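Local coordinates for arylsulfatase (PDB 7AJ0), which probably removes sulfate groups from the algal polysaccharide fucoidan as an exo-acting, calcium-containing sulfatase that assembles into hexamers, at residues A[175-180]-A[216-221]. Numbering follows the deposited sequence.
Sequences YFYGLP and LIKGRK
Strands 175-177 and 215-220 run antiparallel in the large mixed sheet of the sulfatase domain, an alkaline-phosphatase-like fold. Phe176 and Gly219 form a hydrogen-bonded pair: Phe176 N reaches Gly219 O at 2.8 Å, nearly along the C=O axis, and Gly219 N returns to Phe176 O. Gly178 and Ile217 repeat this exchange where segment 175-180 turns a corner at Gly178, with Ile217 N to Gly178 O at 3.0 Å. Tyr175, Tyr177, Lys218 and Arg220 share one face. With CG anti to the backbone N (chi1 -174°), the Tyr175 side chain crosses that of Arg220 obliquely, yet ring and guanidinium planes are only 22° apart, with Tyr175 CE1 over one face of the guanidinium. The aliphatic part of Lys218 lies across both tyrosines, CB 3.9 Å from Tyr177 CD2. At the corner, Leu216 CD2 packs against Leu179 CG at 3.8 Å, while on the Phe176 face Pro180 CG meets Ile217 CG1 at 3.5 Å. Further out, strand 151-155 continues the sheet beyond 175-177, and strand 226-230 does so beyond 215-220. Helix 240-258 covers Tyr177, Leu179 and Leu216, and its Glu247 hydrogen-bonds the hydroxyl of Tyr175, whose OH also touches Lys218 CE at 3.3 Å.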
ATOM      1  N   TYR A 175      47.752   8.167 -19.570  1.00 28.27           N
ATOM      2  CA  TYR A 175      47.808   6.736 -19.311  1.00 28.24           C
ATOM      3  C   TYR A 175      46.450   6.244 -18.846  1.00 27.64           C
ATOM      4  O   TYR A 175      45.820   6.872 -17.990  1.00 27.06           O
ATOM      5  CB  TYR A 175      48.879   6.423 -18.256  1.00 28.20           C
ATOM      6  CG  TYR A 175      49.115   4.951 -18.020  1.00 28.30           C
ATOM      7  CD1 TYR A 175      49.557   4.131 -19.047  1.00 28.95           C
ATOM      8  CD2 TYR A 175      48.916   4.383 -16.768  1.00 27.81           C
ATOM      9  CE1 TYR A 175      49.780   2.785 -18.841  1.00 30.55           C
ATOM     10  CE2 TYR A 175      49.140   3.037 -16.552  1.00 27.95           C
ATOM     11  CZ  TYR A 175      49.572   2.245 -17.592  1.00 28.59           C
ATOM     12  OH  TYR A 175      49.796   0.905 -17.390  1.00 30.97           O
ATOM     13  N   PHE A 176      46.003   5.125 -19.416  1.00 27.83           N
ATOM     14  CA  PHE A 176      44.812   4.433 -18.950  1.00 27.36           C
ATOM     15  C   PHE A 176      45.148   2.977 -18.662  1.00 27.50           C
ATOM     16  O   PHE A 176      45.916   2.347 -19.398  1.00 28.11           O
ATOM     17  CB  PHE A 176      43.669   4.484 -19.966  1.00 27.47           C
ATOM     18  CG  PHE A 176      42.524   3.566 -19.629  1.00 27.14           C
ATOM     19  CD1 PHE A 176      41.839   3.706 -18.433  1.00 26.47           C
ATOM     20  CD2 PHE A 176      42.137   2.562 -20.501  1.00 27.57           C
ATOM     21  CE1 PHE A 176      40.788   2.869 -18.114  1.00 26.21           C
ATOM     22  CE2 PHE A 176      41.086   1.720 -20.186  1.00 30.83           C
ATOM     23  CZ  PHE A 176      40.411   1.875 -18.990  1.00 26.64           C
ATOM     24  N   TYR A 177      44.565   2.448 -17.590  1.00 26.98           N
ATOM     25  CA  TYR A 177      44.706   1.033 -17.262  1.00 27.10           C
ATOM     26  C   TYR A 177      43.497   0.651 -16.419  1.00 26.54           C
ATOM     27  O   TYR A 177      43.407   1.061 -15.258  1.00 26.05           O
ATOM     28  CB  TYR A 177      46.006   0.767 -16.509  1.00 27.24           C
ATOM     29  CG  TYR A 177      46.283  -0.706 -16.288  1.00 27.50           C
ATOM     30  CD1 TYR A 177      45.511  -1.453 -15.409  1.00 27.12           C
ATOM     31  CD2 TYR A 177      47.314  -1.349 -16.960  1.00 28.19           C
ATOM     32  CE1 TYR A 177      45.753  -2.796 -15.209  1.00 27.41           C
ATOM     33  CE2 TYR A 177      47.567  -2.695 -16.762  1.00 28.48           C
ATOM     34  CZ  TYR A 177      46.783  -3.410 -15.884  1.00 28.08           C
ATOM     35  OH  TYR A 177      47.021  -4.747 -15.679  1.00 28.41           O
ATOM     36  N   GLY A 178      42.584  -0.123 -16.988  1.00 26.66           N
ATOM     37  CA  GLY A 178      41.457  -0.588 -16.192  1.00 26.20           C
ATOM     38  C   GLY A 178      40.325  -1.103 -17.064  1.00 26.39           C
ATOM     39  O   GLY A 178      40.550  -1.589 -18.173  1.00 26.97           O
ATOM     40  N   LEU A 179      39.112  -0.979 -16.529  1.00 25.94           N
ATOM     41  CA  LEU A 179      37.934  -1.567 -17.146  1.00 26.10           C
ATOM     42  C   LEU A 179      37.290  -0.573 -18.101  1.00 26.17           C
ATOM     43  O   LEU A 179      36.855   0.498 -17.657  1.00 25.73           O
ATOM     44  CB  LEU A 179      36.923  -1.972 -16.087  1.00 25.65           C
ATOM     45  CG  LEU A 179      37.347  -2.906 -14.956  1.00 25.54           C
ATOM     46  CD1 LEU A 179      38.218  -2.205 -13.931  1.00 25.19           C
ATOM     47  CD2 LEU A 179      36.104  -3.495 -14.289  1.00 25.31           C
ATOM     48  N   PRO A 180      37.208  -0.872 -19.399  1.00 26.76           N
ATOM     49  CA  PRO A 180      36.378  -0.025 -20.273  1.00 26.86           C
ATOM     50  C   PRO A 180      34.936   0.082 -19.809  1.00 27.35           C
ATOM     51  O   PRO A 180      34.343   1.162 -19.890  1.00 26.23           O
ATOM     52  CB  PRO A 180      36.493  -0.719 -21.640  1.00 27.65           C
ATOM     53  CG  PRO A 180      37.812  -1.409 -21.596  1.00 27.96           C
ATOM     54  CD  PRO A 180      37.995  -1.857 -20.167  1.00 27.42           C
ATOM     55  N   LEU A 216      41.363  -6.346 -18.535  1.00 28.49           N
ATOM     56  CA  LEU A 216      41.785  -4.970 -18.310  1.00 28.10           C
ATOM     57  C   LEU A 216      42.561  -4.466 -19.523  1.00 28.64           C
ATOM     58  O   LEU A 216      43.430  -5.173 -20.052  1.00 29.27           O
ATOM     59  CB  LEU A 216      42.631  -4.864 -17.048  1.00 27.76           C
ATOM     60  CG  LEU A 216      41.948  -5.379 -15.783  1.00 27.29           C
ATOM     61  CD1 LEU A 216      42.819  -5.176 -14.559  1.00 27.02           C
ATOM     62  CD2 LEU A 216      40.603  -4.698 -15.592  1.00 26.90           C
ATOM     63  N   ILE A 217      42.247  -3.253 -19.957  1.00 28.46           N
ATOM     64  CA  ILE A 217      42.837  -2.662 -21.150  1.00 29.00           C
ATOM     65  C   ILE A 217      43.861  -1.619 -20.732  1.00 28.83           C
ATOM     66  O   ILE A 217      43.616  -0.813 -19.824  1.00 28.20           O
ATOM     67  CB  ILE A 217      41.755  -2.042 -22.053  1.00 29.05           C
ATOM     68  CG1 ILE A 217      40.760  -3.116 -22.500  1.00 29.31           C
ATOM     69  CG2 ILE A 217      42.384  -1.370 -23.263  1.00 29.65           C
ATOM     70  CD1 ILE A 217      41.395  -4.288 -23.219  1.00 30.10           C
ATOM     71  N   LYS A 218      45.008  -1.630 -21.401  1.00 29.45           N
ATOM     72  CA  LYS A 218      46.117  -0.724 -21.130  1.00 29.45           C
ATOM     73  C   LYS A 218      46.326   0.162 -22.346  1.00 29.94           C
ATOM     74  O   LYS A 218      46.322  -0.329 -23.479  1.00 30.60           O
ATOM     75  CB  LYS A 218      47.379  -1.524 -20.808  1.00 33.23           C
ATOM     76  CG  LYS A 218      48.638  -0.714 -20.563  1.00 30.98           C
ATOM     77  CD  LYS A 218      49.843  -1.642 -20.635  1.00 30.62           C
ATOM     78  CE  LYS A 218      50.878  -1.336 -19.568  1.00 45.98           C
ATOM     79  NZ  LYS A 218      51.903  -2.421 -19.502  1.00 51.29           N
ATOM     80  N   GLY A 219      46.501   1.458 -22.110  1.00 29.66           N
ATOM     81  CA  GLY A 219      46.656   2.396 -23.204  1.00 30.12           C
ATOM     82  C   GLY A 219      47.430   3.643 -22.841  1.00 30.02           C
ATOM     83  O   GLY A 219      47.253   4.201 -21.755  1.00 29.37           O
ATOM     84  N   ARG A 220      48.298   4.088 -23.749  1.00 30.73           N
ATOM     85  CA  ARG A 220      49.050   5.320 -23.586  1.00 30.79           C
ATOM     86  C   ARG A 220      48.630   6.314 -24.659  1.00 31.14           C
ATOM     87  O   ARG A 220      48.280   5.931 -25.781  1.00 31.67           O
ATOM     88  CB  ARG A 220      50.562   5.082 -23.679  1.00 31.41           C
ATOM     89  CG  ARG A 220      51.084   4.058 -22.699  1.00 31.21           C
ATOM     90  CD  ARG A 220      52.604   4.026 -22.675  1.00 34.01           C
ATOM     91  NE  ARG A 220      53.099   3.075 -21.683  1.00 41.96           N
ATOM     92  CZ  ARG A 220      53.134   3.307 -20.373  1.00 31.01           C
ATOM     93  NH1 ARG A 220      52.699   4.461 -19.884  1.00 46.66           N
ATOM     94  NH2 ARG A 220      53.602   2.380 -19.547  1.00 36.43           N
ATOM     95  N   LYS A 221      48.668   7.595 -24.305  1.00 30.89           N
ATOM     96  CA  LYS A 221      48.397   8.654 -25.267  1.00 31.28           C
ATOM     97  C   LYS A 221      49.260   8.464 -26.507  1.00 32.72           C
ATOM     98  O   LYS A 221      50.489   8.380 -26.415  1.00 32.70           O
ATOM     99  CB  LYS A 221      48.665  10.014 -24.625  1.00 31.00           C
ATOM    100  CG  LYS A 221      48.370  11.199 -25.520  1.00 31.40           C
ATOM    101  CD  LYS A 221      48.578  12.517 -24.780  1.00 31.23           C
ATOM    102  CE  LYS A 221      47.450  12.796 -23.794  1.00 30.19           C
ATOM    103  NZ  LYS A 221      47.709  14.016 -22.977  1.00 29.93           N
TER